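Local coordinates for protein tartronate semialdehyde reductase (Salmonella typhimurium, PDB 1VPD) that probably catalyses the NAD(P)H-dependent reduction of tartronate semialdehyde to D-glycerate, the last step of galactarate degradation, at residues A52-E60 with V78-G88. Sequence-based numbering, arbitrary orientation. Where two conformers were deposited one is given.
Sequences ASTAKAIAE and VALGENGIIEG
Lys56 lies across Glu87 and Gly88, its side chain at about a right angle to that of Glu87. Its CG is anti to the backbone N (chi1 165°) and the rest of the chain is extended. This carries CG over the backbone of Gly88, and CD to 3.9 Å from Glu87 CB. Lys56 NZ and Glu87 OE1 are 4.7 Å apart and share a water. The same OE1 takes a weak bond from Asn83 N, which ties Glu87 back to the turn.

Asn83 O accepts a bent hydrogen bond from Lys56 N (3.0 Å, 141° at the hydrogen), the donor above the carbonyl plane. A water also joins this oxygen to Ala55 N. The first turn of helix 55-61 is tied to the type II turn from Gly81 to Gly84. Thr54 caps that helix through OG1, which accepts from Ala57 N. Its methyl CG2 rests 4.0 Å from Asn83 CB.

On the inner side, Ala55 CB touches both Val78 CG1 and Ile85 CG1, each at 4.2 Å. Ala59 CB packs 4.0 Å from Ile85 CG2. Gly88 permits close approach: its CA-H points at Lys56 O, nearly straight (175°). Ala55 and Val78 touch Ile11, a predicted NAD(+)-binding residue, while Ile85 touches strand 64-67. Helix 55-61 packs on the turn and short helix 85-88 that follow helix 72-80, against the parallel part of a Rossmann-type NAD-binding domain's sheet.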
loop_
_atom_site.group_PDB
_atom_site.type_symbol
_atom_site.label_atom_id
_atom_site.label_comp_id
_atom_site.label_asym_id
_atom_site.label_seq_id
_atom_site.Cartn_x
_atom_site.Cartn_y
_atom_site.Cartn_z
ATOM N N ALA A 52 -7.488 -22.314 -0.430
ATOM C CA ALA A 52 -7.306 -23.287 0.646
ATOM C C ALA A 52 -7.729 -22.652 1.951
ATOM O O ALA A 52 -7.826 -21.427 2.025
ATOM C CB ALA A 52 -5.860 -23.760 0.713
ATOM N N SER A 53 -7.945 -23.468 2.981
ATOM C CA SER A 53 -8.622 -23.025 4.201
ATOM C C SER A 53 -7.700 -22.318 5.196
ATOM O O SER A 53 -8.182 -21.696 6.150
ATOM C CB SER A 53 -9.328 -24.204 4.896
ATOM O OG SER A 53 -10.453 -24.669 4.131
ATOM N N THR A 54 -6.384 -22.446 5.015
ATOM C CA THR A 54 -5.425 -21.798 5.922
ATOM C C THR A 54 -4.208 -21.350 5.162
ATOM O O THR A 54 -3.930 -21.830 4.065
ATOM C CB THR A 54 -4.915 -22.733 7.033
ATOM O OG1 THR A 54 -4.247 -23.852 6.445
ATOM C CG2 THR A 54 -6.064 -23.332 7.875
ATOM N N ALA A 55 -3.482 -20.417 5.762
ATOM C CA ALA A 55 -2.191 -19.993 5.230
ATOM C C ALA A 55 -1.204 -21.162 5.196
ATOM O O ALA A 55 -0.399 -21.267 4.281
ATOM C CB ALA A 55 -1.646 -18.855 6.068
ATOM N N LYS A 56 -1.271 -22.030 6.199
ATOM C CA LYS A 56 -0.433 -23.217 6.257
ATOM C C LYS A 56 -0.651 -24.091 5.017
ATOM O O LYS A 56 0.307 -24.534 4.391
ATOM C CB LYS A 56 -0.731 -24.004 7.533
ATOM C CG LYS A 56 -0.183 -25.449 7.564
ATOM C CD LYS A 56 -0.467 -26.121 8.894
ATOM C CE LYS A 56 0.164 -27.523 8.954
ATOM N NZ LYS A 56 -0.177 -28.199 10.223
ATOM N N ALA A 57 -1.912 -24.314 4.656
ATOM C CA ALA A 57 -2.230 -25.127 3.478
ATOM C C ALA A 57 -1.806 -24.458 2.187
ATOM O O ALA A 57 -1.390 -25.120 1.248
ATOM C CB ALA A 57 -3.709 -25.455 3.432
ATOM N N ILE A 58 -1.891 -23.129 2.123
ATOM C CA ILE A 58 -1.363 -22.432 0.958
ATOM C C ILE A 58 0.145 -22.665 0.846
ATOM O O ILE A 58 0.644 -22.964 -0.227
ATOM C CB ILE A 58 -1.729 -20.935 1.028
ATOM C CG1 ILE A 58 -3.240 -20.813 0.798
ATOM C CG2 ILE A 58 -0.967 -20.147 -0.012
ATOM C CD1 ILE A 58 -3.788 -19.435 0.908
ATOM N N ALA A 59 0.851 -22.569 1.966
ATOM C CA ALA A 59 2.292 -22.739 1.976
ATOM C C ALA A 59 2.699 -24.178 1.633
ATOM O O ALA A 59 3.741 -24.395 1.033
ATOM C CB ALA A 59 2.849 -22.348 3.327
ATOM N N GLU A 60 1.872 -25.144 1.997
ATOM C CA GLU A 60 2.127 -26.551 1.642
ATOM C C GLU A 60 2.088 -26.790 0.131
ATOM O O GLU A 60 2.754 -27.696 -0.389
ATOM C CB GLU A 60 1.123 -27.457 2.358
ATOM C CG GLU A 60 1.439 -27.604 3.834
ATOM C CD GLU A 60 0.359 -28.260 4.670
ATOM O OE1 GLU A 60 -0.824 -28.275 4.282
ATOM O OE2 GLU A 60 0.716 -28.742 5.766
ATOM N N VAL A 78 -0.464 -14.126 9.942
ATOM C CA VAL A 78 -0.524 -14.954 8.750
ATOM C C VAL A 78 0.786 -15.738 8.520
ATOM O O VAL A 78 0.762 -16.918 8.130
ATOM C CB VAL A 78 -0.893 -14.107 7.507
ATOM C CG1 VAL A 78 -0.569 -14.832 6.210
ATOM C CG2 VAL A 78 -2.373 -13.722 7.547
ATOM N N ALA A 79 1.915 -15.089 8.758
ATOM C CA ALA A 79 3.210 -15.683 8.455
ATOM C C ALA A 79 3.679 -16.632 9.547
ATOM O O ALA A 79 4.269 -17.676 9.240
ATOM C CB ALA A 79 4.265 -14.594 8.202
ATOM N N LEU A 80 3.433 -16.272 10.808
ATOM C CA LEU A 80 4.059 -16.939 11.955
ATOM C C LEU A 80 3.099 -17.599 12.927
ATOM O O LEU A 80 3.520 -18.377 13.783
ATOM C CB LEU A 80 4.916 -15.933 12.738
ATOM C CG LEU A 80 5.931 -15.126 11.942
ATOM C CD1 LEU A 80 6.701 -14.236 12.890
ATOM C CD2 LEU A 80 6.868 -16.044 11.183
ATOM N N GLY A 81 1.818 -17.309 12.792
ATOM C CA GLY A 81 0.835 -17.671 13.798
ATOM C C GLY A 81 0.317 -19.078 13.594
ATOM O O GLY A 81 0.811 -19.820 12.755
ATOM N N GLU A 82 -0.680 -19.435 14.392
ATOM C CA GLU A 82 -1.314 -20.742 14.287
ATOM C C GLU A 82 -1.905 -20.890 12.893
ATOM O O GLU A 82 -2.579 -19.987 12.386
ATOM C CB GLU A 82 -2.422 -20.863 15.352
ATOM C CG GLU A 82 -3.370 -22.052 15.202
ATOM C CD GLU A 82 -4.618 -21.937 16.069
ATOM O OE1 GLU A 82 -4.686 -21.042 16.942
ATOM O OE2 GLU A 82 -5.543 -22.750 15.874
ATOM N N ASN A 83 -1.648 -22.037 12.282
ATOM C CA ASN A 83 -2.029 -22.282 10.900
ATOM C C ASN A 83 -1.455 -21.260 9.924
ATOM O O ASN A 83 -2.032 -21.002 8.887
ATOM C CB ASN A 83 -3.554 -22.368 10.776
ATOM C CG ASN A 83 -4.095 -23.622 11.424
ATOM O OD1 ASN A 83 -3.501 -24.689 11.289
ATOM N ND2 ASN A 83 -5.201 -23.494 12.153
ATOM N N GLY A 84 -0.286 -20.723 10.258
ATOM C CA GLY A 84 0.356 -19.725 9.423
ATOM C C GLY A 84 1.312 -20.329 8.418
ATOM O O GLY A 84 1.549 -21.540 8.406
ATOM N N ILE A 85 1.880 -19.471 7.581
ATOM C CA ILE A 85 2.791 -19.879 6.528
ATOM C C ILE A 85 3.914 -20.758 7.073
ATOM O O ILE A 85 4.254 -21.777 6.473
ATOM C CB ILE A 85 3.378 -18.641 5.809
ATOM C CG1 ILE A 85 2.269 -17.925 5.034
ATOM C CG2 ILE A 85 4.524 -19.028 4.886
ATOM C CD1 ILE A 85 2.685 -16.566 4.458
ATOM N N ILE A 86 4.470 -20.369 8.213
ATOM C CA ILE A 86 5.635 -21.037 8.756
ATOM C C ILE A 86 5.348 -22.506 9.103
ATOM O O ILE A 86 6.269 -23.323 9.089
ATOM C CB ILE A 86 6.202 -20.267 9.963
ATOM C CG1 ILE A 86 7.659 -20.693 10.233
ATOM C CG2 ILE A 86 5.332 -20.443 11.200
ATOM C CD1 ILE A 86 8.375 -19.769 11.225
ATOM N N GLU A 87 4.091 -22.828 9.403
ATOM C CA GLU A 87 3.709 -24.204 9.751
ATOM C C GLU A 87 3.568 -25.113 8.527
ATOM O O GLU A 87 3.555 -26.351 8.680
ATOM C CB GLU A 87 2.418 -24.202 10.584
ATOM C CG GLU A 87 2.544 -23.438 11.900
ATOM C CD GLU A 87 1.317 -23.522 12.797
ATOM O OE1 GLU A 87 0.296 -24.120 12.410
ATOM O OE2 GLU A 87 1.376 -22.982 13.926
ATOM N N GLY A 88 3.458 -24.536 7.325
ATOM C CA GLY A 88 3.324 -25.310 6.103
ATOM C C GLY A 88 4.462 -25.211 5.098
ATOM O O GLY A 88 4.532 -25.991 4.140
HETATM O O HOH W 1 -4.461 -19.400 8.425
HETATM O O HOH W 2 -0.027 -26.619 12.394
HETATM O O HOH W 3 5.940 -26.167 1.589
#